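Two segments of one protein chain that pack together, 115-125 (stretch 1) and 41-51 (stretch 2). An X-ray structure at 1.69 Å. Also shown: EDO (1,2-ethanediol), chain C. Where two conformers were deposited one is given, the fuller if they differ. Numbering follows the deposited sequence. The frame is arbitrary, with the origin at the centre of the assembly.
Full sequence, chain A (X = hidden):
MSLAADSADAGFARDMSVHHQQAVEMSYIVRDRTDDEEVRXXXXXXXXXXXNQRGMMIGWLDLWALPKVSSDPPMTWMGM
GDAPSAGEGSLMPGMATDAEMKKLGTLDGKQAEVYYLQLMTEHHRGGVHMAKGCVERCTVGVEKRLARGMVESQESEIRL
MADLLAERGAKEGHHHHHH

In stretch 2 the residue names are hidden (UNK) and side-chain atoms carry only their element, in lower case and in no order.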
# COMPACT_ATOMS: atom_id res chain seq x y z
N TYR A 115 -19.52 11.74 3.98
CA TYR A 115 -18.58 12.11 5.05
C TYR A 115 -17.14 11.81 4.64
O TYR A 115 -16.25 12.62 4.86
CB TYR A 115 -18.93 11.41 6.36
CG TYR A 115 -18.30 12.10 7.56
CD1 TYR A 115 -18.69 13.40 7.90
CD2 TYR A 115 -17.35 11.47 8.34
CE1 TYR A 115 -18.12 14.05 9.00
CE2 TYR A 115 -16.77 12.11 9.43
CZ TYR A 115 -17.17 13.40 9.76
OH TYR A 115 -16.61 14.06 10.84
N TYR A 116 -16.94 10.67 3.98
CA TYR A 116 -15.64 10.29 3.42
C TYR A 116 -15.17 11.32 2.39
O TYR A 116 -14.02 11.77 2.42
CB TYR A 116 -15.76 8.91 2.76
CG TYR A 116 -14.55 8.50 1.97
CD1 TYR A 116 -13.38 8.04 2.62
CD2 TYR A 116 -14.54 8.58 0.56
CE1 TYR A 116 -12.26 7.66 1.89
CE2 TYR A 116 -13.43 8.21 -0.17
CZ TYR A 116 -12.28 7.76 0.49
OH TYR A 116 -11.19 7.37 -0.23
N LEU A 117 -16.05 11.67 1.46
CA LEU A 117 -15.73 12.65 0.44
C LEU A 117 -15.38 14.02 1.04
O LEU A 117 -14.49 14.70 0.55
CB LEU A 117 -16.86 12.77 -0.58
CG LEU A 117 -17.05 11.52 -1.45
CD1 LEU A 117 -18.42 11.58 -2.09
CD2 LEU A 117 -15.93 11.36 -2.50
N GLN A 118 -16.07 14.40 2.11
CA GLN A 118 -15.78 15.67 2.78
C GLN A 118 -14.42 15.63 3.48
O GLN A 118 -13.60 16.55 3.32
CB GLN A 118 -16.88 15.99 3.78
CG GLN A 118 -18.17 16.43 3.09
CD GLN A 118 -19.35 16.49 4.06
OE1 GLN A 118 -19.36 15.81 5.08
NE2 GLN A 118 -20.35 17.30 3.73
N LEU A 119 -14.19 14.56 4.25
CA LEU A 119 -12.90 14.38 4.92
C LEU A 119 -11.74 14.30 3.93
O LEU A 119 -10.69 14.91 4.14
CB LEU A 119 -12.88 13.14 5.79
CG LEU A 119 -13.75 13.12 7.05
CD1 LEU A 119 -13.67 11.74 7.71
CD2 LEU A 119 -13.36 14.25 8.05
N MSE A 120 -11.92 13.57 2.84
CA MSE A 120 -10.83 13.37 1.89
C MSE A 120 -10.57 14.67 1.10
O MSE A 120 -9.43 14.96 0.73
CB MSE A 120 -11.12 12.18 0.97
CG MSE A 120 -9.95 11.78 0.10
SE MSE A 120 -8.38 11.15 1.11
CE MSE A 120 -8.97 9.31 1.42
N THR A 121 -11.62 15.45 0.84
CA THR A 121 -11.43 16.74 0.18
C THR A 121 -10.49 17.62 1.03
O THR A 121 -9.48 18.17 0.53
CB THR A 121 -12.79 17.43 -0.14
OG1 THR A 121 -13.46 16.69 -1.16
CG2 THR A 121 -12.57 18.87 -0.62
N GLU A 122 -10.78 17.70 2.32
CA GLU A 122 -9.94 18.47 3.24
C GLU A 122 -8.53 17.88 3.32
O GLU A 122 -7.53 18.61 3.34
CB GLU A 122 -10.61 18.52 4.61
CG GLU A 122 -9.84 19.31 5.66
CD GLU A 122 -9.63 20.78 5.31
OE1 GLU A 122 -10.16 21.30 4.30
OE2 GLU A 122 -8.90 21.42 6.08
N HIS A 123 -8.47 16.56 3.36
CA HIS A 123 -7.21 15.83 3.44
C HIS A 123 -6.33 16.14 2.22
O HIS A 123 -5.16 16.46 2.37
CB HIS A 123 -7.50 14.34 3.54
CG HIS A 123 -6.41 13.56 4.20
ND1 HIS A 123 -5.43 12.90 3.49
CD2 HIS A 123 -6.16 13.31 5.50
CE1 HIS A 123 -4.62 12.28 4.33
NE2 HIS A 123 -5.04 12.52 5.56
N HIS A 124 -6.93 16.05 1.03
CA HIS A 124 -6.26 16.42 -0.23
C HIS A 124 -5.79 17.87 -0.24
O HIS A 124 -4.68 18.14 -0.69
CB HIS A 124 -7.19 16.16 -1.42
CG HIS A 124 -7.17 14.76 -1.94
ND1 HIS A 124 -6.80 13.67 -1.17
CD2 HIS A 124 -7.48 14.27 -3.16
CE1 HIS A 124 -6.86 12.57 -1.91
NE2 HIS A 124 -7.27 12.91 -3.12
N ARG A 125 -6.63 18.79 0.26
CA ARG A 125 -6.24 20.21 0.32
C ARG A 125 -4.96 20.41 1.13
O ARG A 125 -4.04 21.10 0.68
CB ARG A 125 -7.38 21.09 0.80
CG ARG A 125 -8.49 21.27 -0.23
CD ARG A 125 -9.39 22.47 0.11
NE ARG A 125 -10.66 22.47 -0.62
CZ ARG A 125 -10.80 22.71 -1.92
NH1 ARG A 125 -9.73 22.97 -2.69
NH2 ARG A 125 -12.01 22.68 -2.47
N UNK A 41 -14.59 2.47 -5.56
CA UNK A 41 -13.51 2.47 -6.56
C UNK A 41 -12.53 3.61 -6.26
O UNK A 41 -11.32 3.41 -6.32
c UNK A 41 -12.07 1.38 -9.10
n UNK A 41 -10.73 1.60 -9.66
c UNK A 41 -9.92 0.64 -10.10
c UNK A 41 -14.02 2.56 -8.00
n UNK A 41 -10.28 -0.65 -10.10
n UNK A 41 -8.71 0.96 -10.57
c UNK A 41 -12.90 2.66 -9.03
N UNK A 42 -13.06 4.80 -5.96
CA UNK A 42 -12.21 5.92 -5.63
C UNK A 42 -11.34 5.59 -4.42
O UNK A 42 -10.11 5.81 -4.44
c UNK A 42 -12.30 8.40 -4.81
c UNK A 42 -13.05 7.17 -5.36
c UNK A 42 -13.30 9.49 -4.42
c UNK A 42 -11.19 8.89 -5.78
N UNK A 43 -11.98 5.04 -3.38
CA UNK A 43 -11.27 4.69 -2.14
C UNK A 43 -10.17 3.66 -2.42
O UNK A 43 -9.07 3.77 -1.91
c UNK A 43 -12.26 4.17 -1.08
N UNK A 44 -10.46 2.70 -3.29
CA UNK A 44 -9.45 1.70 -3.67
C UNK A 44 -8.27 2.37 -4.38
O UNK A 44 -7.11 2.10 -4.06
c UNK A 44 -10.11 0.63 -4.57
c UNK A 44 -7.82 -0.99 -7.14
o UNK A 44 -6.55 -3.02 -7.07
c UNK A 44 -8.69 -0.10 -6.52
c UNK A 44 -9.16 -0.33 -5.22
c UNK A 44 -7.86 -2.38 -5.17
c UNK A 44 -8.73 -1.48 -4.56
c UNK A 44 -7.42 -2.13 -6.45
N UNK A 45 -8.57 3.24 -5.35
CA UNK A 45 -7.52 3.98 -6.07
C UNK A 45 -6.64 4.86 -5.17
O UNK A 45 -5.41 4.85 -5.27
c UNK A 45 -8.11 4.79 -7.23
o UNK A 45 -8.21 2.73 -8.48
o UNK A 45 -9.47 4.36 -9.16
c UNK A 45 -8.64 3.89 -8.37
N UNK A 46 -7.28 5.59 -4.27
CA UNK A 46 -6.53 6.39 -3.31
C UNK A 46 -5.68 5.51 -2.39
O UNK A 46 -4.51 5.83 -2.14
c UNK A 46 -6.73 7.93 -1.27
c UNK A 46 -9.13 9.25 -2.76
c UNK A 46 -8.05 8.38 -3.41
c UNK A 46 -7.48 7.30 -2.49
N UNK A 47 -6.26 4.42 -1.86
CA UNK A 47 -5.50 3.50 -1.02
C UNK A 47 -4.27 2.96 -1.77
O UNK A 47 -3.16 2.93 -1.23
c UNK A 47 -6.38 2.34 -0.53
N UNK A 48 -4.48 2.53 -3.01
CA UNK A 48 -3.40 1.93 -3.80
C UNK A 48 -2.28 2.93 -4.05
O UNK A 48 -1.09 2.62 -3.85
c UNK A 48 -3.95 1.34 -5.10
o UNK A 48 -3.57 -1.89 -5.61
c UNK A 48 -4.76 0.05 -4.86
c UNK A 48 -3.85 -1.16 -4.67
n UNK A 48 -3.35 -1.35 -3.45
N UNK A 49 -2.65 4.13 -4.49
CA UNK A 49 -1.67 5.15 -4.83
C UNK A 49 -0.93 5.64 -3.60
O UNK A 49 0.30 5.70 -3.60
o UNK A 49 -2.84 5.81 -6.83
c UNK A 49 -2.33 6.32 -5.60
c UNK A 49 -1.33 7.47 -5.89
N UNK A 50 -1.67 5.95 -2.55
CA UNK A 50 -1.06 6.54 -1.36
C UNK A 50 -0.23 5.53 -0.56
O UNK A 50 0.84 5.86 -0.07
n UNK A 50 -3.92 10.56 -0.95
o UNK A 50 -2.78 9.75 0.78
c UNK A 50 -3.12 9.67 -0.39
c UNK A 50 -2.61 8.55 -1.28
c UNK A 50 -2.09 7.30 -0.51
N UNK A 51 -0.68 4.27 -0.49
CA UNK A 51 0.15 3.24 0.14
C UNK A 51 1.44 3.07 -0.64
O UNK A 51 2.51 2.90 -0.05
c UNK A 51 -0.60 1.90 0.22
C1 EDO C . -2.82 -1.84 0.50
O1 EDO C . -3.52 -1.71 1.73
C2 EDO C . -2.97 -0.54 -0.27
O2 EDO C . -4.12 -0.61 -1.08
O HOH W 1 -4.90 13.07 0.72

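Position 41 carries three carbons, a nitrogen, and then a carbon bearing two further nitrogens, a guanidinium group. It reaches nothing on stretch 1 and lies exposed, where a charge is readily solvated. This is Arg41.

Position 42 has four carbons forked at the second, and its CA-to-CB bond points toward stretch 1. One terminal carbon touches Leu117 and sits at the edge of the Tyr116 ring, near its plane. The residue is Leu42, whose branched, apolar end suits a buried place beside another leucine; Leu42 CD2 lies 3.8 Å from Leu117 CD2.

Position 43 has a single side-chain carbon, CB, its bond from CA pointing sideways, and it touches the Tyr116 hydroxyl, so it is Ala43. The small side chain goes with a close approach: Tyr116 OH comes within 3.3 Å of Ala43 CA and 3.5 Å of Ala43 CB. The same hydroxyl is hydrogen-bonded elsewhere in the structure, so its polarity is satisfied despite these carbon neighbours.

At position 44 one carbon leads to a six-carbon ring bearing an oxygen. The CA-to-CB bond points away from stretch 1, and the partly exposed group is Tyr44, a residue whose hydroxyl suits a place where polar partners are available.

Position 45 shows two carbons, the second carrying two oxygens, with no contact to stretch 1. This carboxylate is Asp45. One turn after Arg41, it receives a hydrogen bond from Arg41 NE to Asp45 OD2 (3.1 Å) and forms a salt bridge between Arg41 NH2 and Asp45 OD1 (2.8 Å), pairing opposite charges along the helix.

Position 46 has four carbons forked at the first, one arm two carbons long, and touches Met120, Tyr116 and His124, which makes it Ile46. Its CG2 lies 3.8 Å from CE of the selenomethionine Met120, while its CD1 lies 3.8 Å from Tyr116 OH and 4.1 Å from His124 CE1. Branching at CB lets both arms meet stretch 1.

Position 47 has one carbon; its CA-to-CB bond is directed sideways and makes no contact with stretch 1: Ala47, compact and buried.

Position 48 has three carbons, the third carrying an oxygen and a nitrogen. It is Gln48, out of reach of stretch 1; its amide donates from NE2 to O2 of the ethanediol at 2.6 Å.

Position 49 has one carbon carrying an oxygen and a carbon. This is Thr49, exposed, with OG1 bonding back to Asp45 O at 3.2 Å.

Position 50 again has three carbons ending in an amide, with the CA-to-CB bond toward stretch 1, and touches His124: Gln50. Its NE2 lies 3.7 Å from His124 CE1 and donates to a water oxygen at 3.2 Å. That water oxygen also bonds His123 ND1 (2.8 Å) and His124 ND1 (2.7 Å), so the amide suits this buried polar end.

Position 51 is a lone carbon, Ala51, far from stretch 1; its CB packs 3.4 Å from C2 of the ethanediol.

The two helices run in broadly the same direction, at 32°, with axes 12.1 Å apart at closest approach. Leu42, Ala43 and Ile46 supply the apolar packing, and Gln50 the polar end of the contact; with no direct hydrogen bond across it, the water links Gln50 to the histidines.

Stretch 2, residues 41-51: RLAYDIAQTQA
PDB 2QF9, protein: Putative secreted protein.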